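Local coordinates for choline/ethanolamine kinase family protein (Mesorhizobium loti, PDB 3DXQ) that belongs to the choline/ethanolamine kinase family and probably phosphorylates ethanolamine or a related small substrate, at residues 24-29 against 33-38; 74-79 against 83-88. All blocks are in the same frame, centred on the assembly; numbering follows the deposited sequence.

Contact 1: 24-29 against 33-38; sequences LERLGG and LVFRAG
R26 holds CG anti to the backbone N (chi1 172°), and the bend at chi2 (81°) lays its CD against the ring of F35, 3.6 Å from CE1. The pair belongs to the first beta hairpin of the antiparallel sheet in the kinase-like N-terminal lobe, where R26 and F35 face each other at a non-hydrogen-bonded position. Beyond CD the guanidinium passes L33, whose CD2 sits over one of its faces, toward the rim. Its NH2 then donates to G29 O at 3.1 Å, close to the guanidinium plane. This bond ties the strand to the glycine-containing turn; in related kinases this turn lies near the nucleotide.

The backbone is joined at E25 and R36: R36 N reaches E25 O at 2.7 Å, and E25 N reaches R36 O at 3.3 Å. Helix 3-10 covers the L24 and F35 face through T4, A7 and R8. On that face L24 CD2 meets A37 CB at 3.7 Å. E25 and R36 carry opposite charges but form no salt bridge. R36 uses its NE instead, donating to G38 O at 3.0 Å. Further along, L27 N points almost straight at V34 O, 2.7 Å away, with 176° at the hydrogen.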
loop_
_atom_site.group_PDB
_atom_site.type_symbol
_atom_site.label_atom_id
_atom_site.label_comp_id
_atom_site.label_asym_id
_atom_site.label_seq_id
_atom_site.Cartn_x
_atom_site.Cartn_y
_atom_site.Cartn_z
ATOM N N LEU A 24 -20.330 -16.709 8.053
ATOM C CA LEU A 24 -19.556 -15.487 7.939
ATOM C C LEU A 24 -18.086 -15.824 8.009
ATOM O O LEU A 24 -17.592 -16.226 9.062
ATOM C CB LEU A 24 -19.867 -14.557 9.098
ATOM C CG LEU A 24 -21.063 -13.648 8.992
ATOM C CD1 LEU A 24 -21.328 -13.034 10.360
ATOM C CD2 LEU A 24 -20.754 -12.607 7.971
ATOM N N GLU A 25 -17.386 -15.616 6.901
ATOM C CA GLU A 25 -15.974 -15.931 6.808
ATOM C C GLU A 25 -15.116 -14.689 6.945
ATOM O O GLU A 25 -15.280 -13.739 6.199
ATOM C CB GLU A 25 -15.667 -16.616 5.469
ATOM C CG GLU A 25 -14.179 -16.868 5.226
ATOM C CD GLU A 25 -13.895 -17.339 3.833
ATOM O OE1 GLU A 25 -14.843 -17.822 3.185
ATOM O OE2 GLU A 25 -12.730 -17.219 3.387
ATOM N N ARG A 26 -14.183 -14.729 7.889
ATOM C CA ARG A 26 -13.217 -13.656 8.117
ATOM C C ARG A 26 -12.142 -13.752 7.045
ATOM O O ARG A 26 -11.504 -14.794 6.901
ATOM C CB ARG A 26 -12.604 -13.813 9.524
ATOM C CG ARG A 26 -11.435 -12.896 9.871
ATOM C CD ARG A 26 -11.883 -11.511 10.289
ATOM N NE ARG A 26 -10.744 -10.662 10.644
ATOM C CZ ARG A 26 -10.069 -10.729 11.792
ATOM N NH1 ARG A 26 -10.389 -11.616 12.729
ATOM N NH2 ARG A 26 -9.052 -9.901 12.002
ATOM N N LEU A 27 -11.963 -12.682 6.282
ATOM C CA LEU A 27 -10.926 -12.618 5.260
ATOM C C LEU A 27 -9.805 -11.743 5.819
ATOM O O LEU A 27 -10.080 -10.791 6.565
ATOM C CB LEU A 27 -11.477 -11.997 3.985
ATOM C CG LEU A 27 -12.830 -12.504 3.478
ATOM C CD1 LEU A 27 -13.482 -11.504 2.508
ATOM C CD2 LEU A 27 -12.698 -13.877 2.842
ATOM N N GLY A 28 -8.558 -12.061 5.448
ATOM C CA GLY A 28 -7.334 -11.406 5.977
ATOM C C GLY A 28 -7.400 -9.920 6.325
ATOM O O GLY A 28 -8.106 -9.146 5.661
ATOM N N GLY A 29 -6.679 -9.519 7.379
ATOM C CA GLY A 29 -6.614 -8.104 7.763
ATOM C C GLY A 29 -6.699 -7.796 9.248
ATOM O O GLY A 29 -7.720 -8.061 9.887
ATOM N N LEU A 33 -11.399 -5.500 10.033
ATOM C CA LEU A 33 -12.081 -6.777 10.138
ATOM C C LEU A 33 -12.968 -6.869 8.883
ATOM O O LEU A 33 -13.752 -5.962 8.609
ATOM C CB LEU A 33 -12.897 -6.858 11.437
ATOM C CG LEU A 33 -12.156 -6.536 12.752
ATOM C CD1 LEU A 33 -13.083 -6.619 13.993
ATOM C CD2 LEU A 33 -10.935 -7.449 12.932
ATOM N N VAL A 34 -12.815 -7.939 8.103
ATOM C CA VAL A 34 -13.543 -8.087 6.848
ATOM C C VAL A 34 -14.192 -9.470 6.754
ATOM O O VAL A 34 -13.510 -10.479 6.709
ATOM C CB VAL A 34 -12.582 -7.869 5.666
ATOM C CG1 VAL A 34 -13.336 -7.768 4.338
ATOM C CG2 VAL A 34 -11.770 -6.623 5.913
ATOM N N PHE A 35 -15.512 -9.512 6.694
ATOM C CA PHE A 35 -16.232 -10.768 6.650
ATOM C C PHE A 35 -17.049 -10.959 5.384
ATOM O O PHE A 35 -17.760 -10.068 4.955
ATOM C CB PHE A 35 -17.190 -10.836 7.836
ATOM C CG PHE A 35 -16.506 -10.741 9.143
ATOM C CD1 PHE A 35 -16.054 -11.884 9.783
ATOM C CD2 PHE A 35 -16.271 -9.507 9.719
ATOM C CE1 PHE A 35 -15.410 -11.799 10.984
ATOM C CE2 PHE A 35 -15.612 -9.413 10.922
ATOM C CZ PHE A 35 -15.180 -10.561 11.558
ATOM N N ARG A 36 -16.988 -12.143 4.807
ATOM C CA ARG A 36 -17.799 -12.428 3.642
ATOM C C ARG A 36 -19.170 -12.929 4.089
ATOM O O ARG A 36 -19.235 -13.908 4.814
ATOM C CB ARG A 36 -17.108 -13.471 2.782
ATOM C CG ARG A 36 -17.814 -13.703 1.487
ATOM C CD ARG A 36 -17.264 -14.890 0.778
ATOM N NE ARG A 36 -18.297 -15.464 -0.068
ATOM C CZ ARG A 36 -18.147 -16.583 -0.762
ATOM N NH1 ARG A 36 -16.990 -17.246 -0.726
ATOM N NH2 ARG A 36 -19.164 -17.023 -1.501
ATOM N N ALA A 37 -20.243 -12.247 3.669
ATOM C CA ALA A 37 -21.616 -12.610 4.000
ATOM C C ALA A 37 -22.367 -12.833 2.703
ATOM O O ALA A 37 -22.781 -11.870 2.055
ATOM C CB ALA A 37 -22.264 -11.507 4.800
ATOM N N GLY A 38 -22.543 -14.095 2.319
ATOM C CA GLY A 38 -23.200 -14.431 1.058
ATOM C C GLY A 38 -22.250 -14.119 -0.080
ATOM O O GLY A 38 -21.201 -14.733 -0.205
#

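Contact 2: 74-79 against 83-88; sequences VLHVDP and VMVTRY
L75 meets R87 through its branched end. CG of L75 stands anti to the carbonyl carbon (chi1 -54°), which sends the methyls out toward the arginine. CD1 lies over one face of the R87 guanidinium, 3.5 Å from NH1. R87 leaves its backbone extended, then bends at chi3 (-94°), and the bend folds the guanidinium back over the leucine. NH1 also forms a salt bridge with E73, so the group has an apolar neighbour and a charged one. With an alanine at L75, the guanidinium face would probably lose its methyl cover, leaving the group freer to turn about its link to E73.

Next to this pair the strands depart from regular pairing. Two residues, L75 and H76, stand opposite the single V85. This is a classic beta bulge in the hairpin that forms one edge of the N-lobe sheet. V85 O takes L75 N at 2.8 Å and, weakly, H76 N at 3.3 Å. V85 N returns a bond to H76 O at 3.0 Å, tilted from the carbonyl plane. H76 CB packs on V85 CB at 3.9 Å, and V85 CG2 comes to the edge of the imidazole, near its plane.

On the other face CG of selenomethionine M84 is 4.2 Å from V74 CG1 and also touches V77 CG2. Helix 55-67 covers these three side chains through E58, A62 and R63. At the turn D78 N bonds V83 O at 3.0 Å. The D78 carboxylate points into the turn, with OD1 bonded to A80 N and OD2 to T81 OG1, which also bonds V83 N.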
loop_
_atom_site.group_PDB
_atom_site.type_symbol
_atom_site.label_atom_id
_atom_site.label_comp_id
_atom_site.label_asym_id
_atom_site.label_seq_id
_atom_site.Cartn_x
_atom_site.Cartn_y
_atom_site.Cartn_z
ATOM N N VAL A 74 -18.522 -0.416 -4.409
ATOM C CA VAL A 74 -18.816 -0.030 -3.035
ATOM C C VAL A 74 -20.318 0.145 -2.935
ATOM O O VAL A 74 -20.868 1.089 -3.477
ATOM C CB VAL A 74 -18.109 1.274 -2.649
ATOM C CG1 VAL A 74 -18.608 1.772 -1.316
ATOM C CG2 VAL A 74 -16.636 1.057 -2.615
ATOM N N LEU A 75 -20.980 -0.774 -2.251
ATOM C CA LEU A 75 -22.436 -0.793 -2.210
ATOM C C LEU A 75 -23.033 -0.042 -1.036
ATOM O O LEU A 75 -24.212 0.308 -1.071
ATOM C CB LEU A 75 -22.939 -2.235 -2.188
ATOM C CG LEU A 75 -22.383 -3.090 -3.334
ATOM C CD1 LEU A 75 -22.902 -4.512 -3.212
ATOM C CD2 LEU A 75 -22.728 -2.490 -4.709
ATOM N N HIS A 76 -22.248 0.223 0.003
ATOM C CA HIS A 76 -22.819 0.892 1.156
ATOM C C HIS A 76 -21.750 1.400 2.090
ATOM O O HIS A 76 -20.693 0.808 2.212
ATOM C CB HIS A 76 -23.778 -0.064 1.890
ATOM C CG HIS A 76 -24.600 0.597 2.948
ATOM N ND1 HIS A 76 -24.910 -0.017 4.143
ATOM C CD2 HIS A 76 -25.149 1.833 3.005
ATOM C CE1 HIS A 76 -25.635 0.804 4.882
ATOM N NE2 HIS A 76 -25.787 1.936 4.218
ATOM N N VAL A 77 -22.022 2.537 2.712
ATOM C CA VAL A 77 -21.118 3.106 3.692
ATOM C C VAL A 77 -21.983 3.585 4.842
ATOM O O VAL A 77 -23.117 4.023 4.637
ATOM C CB VAL A 77 -20.320 4.257 3.113
ATOM C CG1 VAL A 77 -19.329 4.781 4.139
ATOM C CG2 VAL A 77 -19.602 3.798 1.875
ATOM N N ASP A 78 -21.465 3.465 6.055
ATOM C CA ASP A 78 -22.220 3.859 7.221
ATOM C C ASP A 78 -21.597 5.146 7.752
ATOM O O ASP A 78 -20.427 5.146 8.132
ATOM C CB ASP A 78 -22.189 2.745 8.261
ATOM C CG ASP A 78 -23.188 2.963 9.384
ATOM O OD1 ASP A 78 -23.789 4.061 9.449
ATOM O OD2 ASP A 78 -23.359 2.026 10.203
ATOM N N PRO A 79 -22.377 6.245 7.796
ATOM C CA PRO A 79 -21.754 7.500 8.216
ATOM C C PRO A 79 -21.595 7.595 9.728
ATOM O O PRO A 79 -20.965 8.545 10.211
ATOM C CB PRO A 79 -22.712 8.574 7.695
ATOM C CG PRO A 79 -23.959 7.857 7.271
ATOM C CD PRO A 79 -23.819 6.407 7.547
ATOM N N VAL A 83 -18.423 1.557 8.639
ATOM C CA VAL A 83 -18.626 0.218 8.071
ATOM C C VAL A 83 -18.967 0.238 6.569
ATOM O O VAL A 83 -19.802 1.024 6.122
ATOM C CB VAL A 83 -19.707 -0.531 8.869
ATOM C CG1 VAL A 83 -20.167 -1.768 8.144
ATOM C CG2 VAL A 83 -19.162 -0.885 10.247
HETATM N N MSE A 84 -18.330 -0.644 5.800
HETATM C CA MSE A 84 -18.454 -0.596 4.341
HETATM C C MSE A 84 -18.834 -1.960 3.751
HETATM O O MSE A 84 -18.278 -2.998 4.139
HETATM C CB MSE A 84 -17.144 -0.084 3.746
HETATM C CG MSE A 84 -17.164 0.150 2.266
HETATM SE SE MSE A 84 -15.350 0.474 1.598
HETATM C CE MSE A 84 -15.178 2.325 2.137
ATOM N N VAL A 85 -19.804 -1.952 2.836
ATOM C CA VAL A 85 -20.204 -3.170 2.139
ATOM C C VAL A 85 -19.734 -3.121 0.688
ATOM O O VAL A 85 -20.060 -2.193 -0.043
ATOM C CB VAL A 85 -21.711 -3.376 2.151
ATOM C CG1 VAL A 85 -22.037 -4.725 1.503
ATOM C CG2 VAL A 85 -22.257 -3.288 3.583
ATOM N N THR A 86 -18.953 -4.115 0.286
ATOM C CA THR A 86 -18.493 -4.231 -1.083
ATOM C C THR A 86 -18.992 -5.542 -1.648
ATOM O O THR A 86 -19.535 -6.364 -0.923
ATOM C CB THR A 86 -16.964 -4.200 -1.151
ATOM O OG1 THR A 86 -16.433 -5.275 -0.371
ATOM C CG2 THR A 86 -16.456 -2.898 -0.610
ATOM N N ARG A 87 -18.802 -5.738 -2.943
ATOM C CA ARG A 87 -19.225 -6.965 -3.563
ATOM C C ARG A 87 -18.073 -7.943 -3.471
ATOM O O ARG A 87 -16.917 -7.560 -3.641
ATOM C CB ARG A 87 -19.675 -6.731 -5.007
ATOM C CG ARG A 87 -20.092 -8.015 -5.699
ATOM C CD ARG A 87 -21.030 -7.792 -6.875
ATOM N NE ARG A 87 -22.418 -7.910 -6.456
ATOM C CZ ARG A 87 -23.256 -6.897 -6.296
ATOM N NH1 ARG A 87 -22.895 -5.644 -6.526
ATOM N NH2 ARG A 87 -24.472 -7.148 -5.913
ATOM N N TYR A 88 -18.387 -9.199 -3.183
ATOM C CA TYR A 88 -17.373 -10.225 -3.116
ATOM C C TYR A 88 -17.070 -10.717 -4.510
ATOM O O TYR A 88 -17.981 -11.018 -5.278
ATOM C CB TYR A 88 -17.792 -11.421 -2.265
ATOM C CG TYR A 88 -16.759 -12.532 -2.247
ATOM C CD1 TYR A 88 -15.530 -12.357 -1.609
ATOM C CD2 TYR A 88 -17.010 -13.757 -2.858
ATOM C CE1 TYR A 88 -14.572 -13.379 -1.575
ATOM C CE2 TYR A 88 -16.060 -14.791 -2.825
ATOM C CZ TYR A 88 -14.844 -14.586 -2.181
ATOM O OH TYR A 88 -13.904 -15.588 -2.151
#

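How the contacts relate
Contacts 1 and 2 are hairpins at the two ends of one five-stranded antiparallel sheet, with strand 40-45 between them. Their centres are about 13 Å apart. Both are partly buried, and each has an outermost strand, 24-27 or 74-77, beside a more enclosed one. They meet directly where R36 NH1 packs on Y88 CE2 at 3.4 Å. Contact 1 is backed by helix 3-10 and contact 2 by helix 55-67. Their arginines differ: R26 and R36 bond backbone carbonyls of their own segments, whereas R87 is paired with a glutamate. Contact 1 pairs regularly at its centre, E25 with R36 and R26 with F35, while contact 2 shifts by one residue at its bulge.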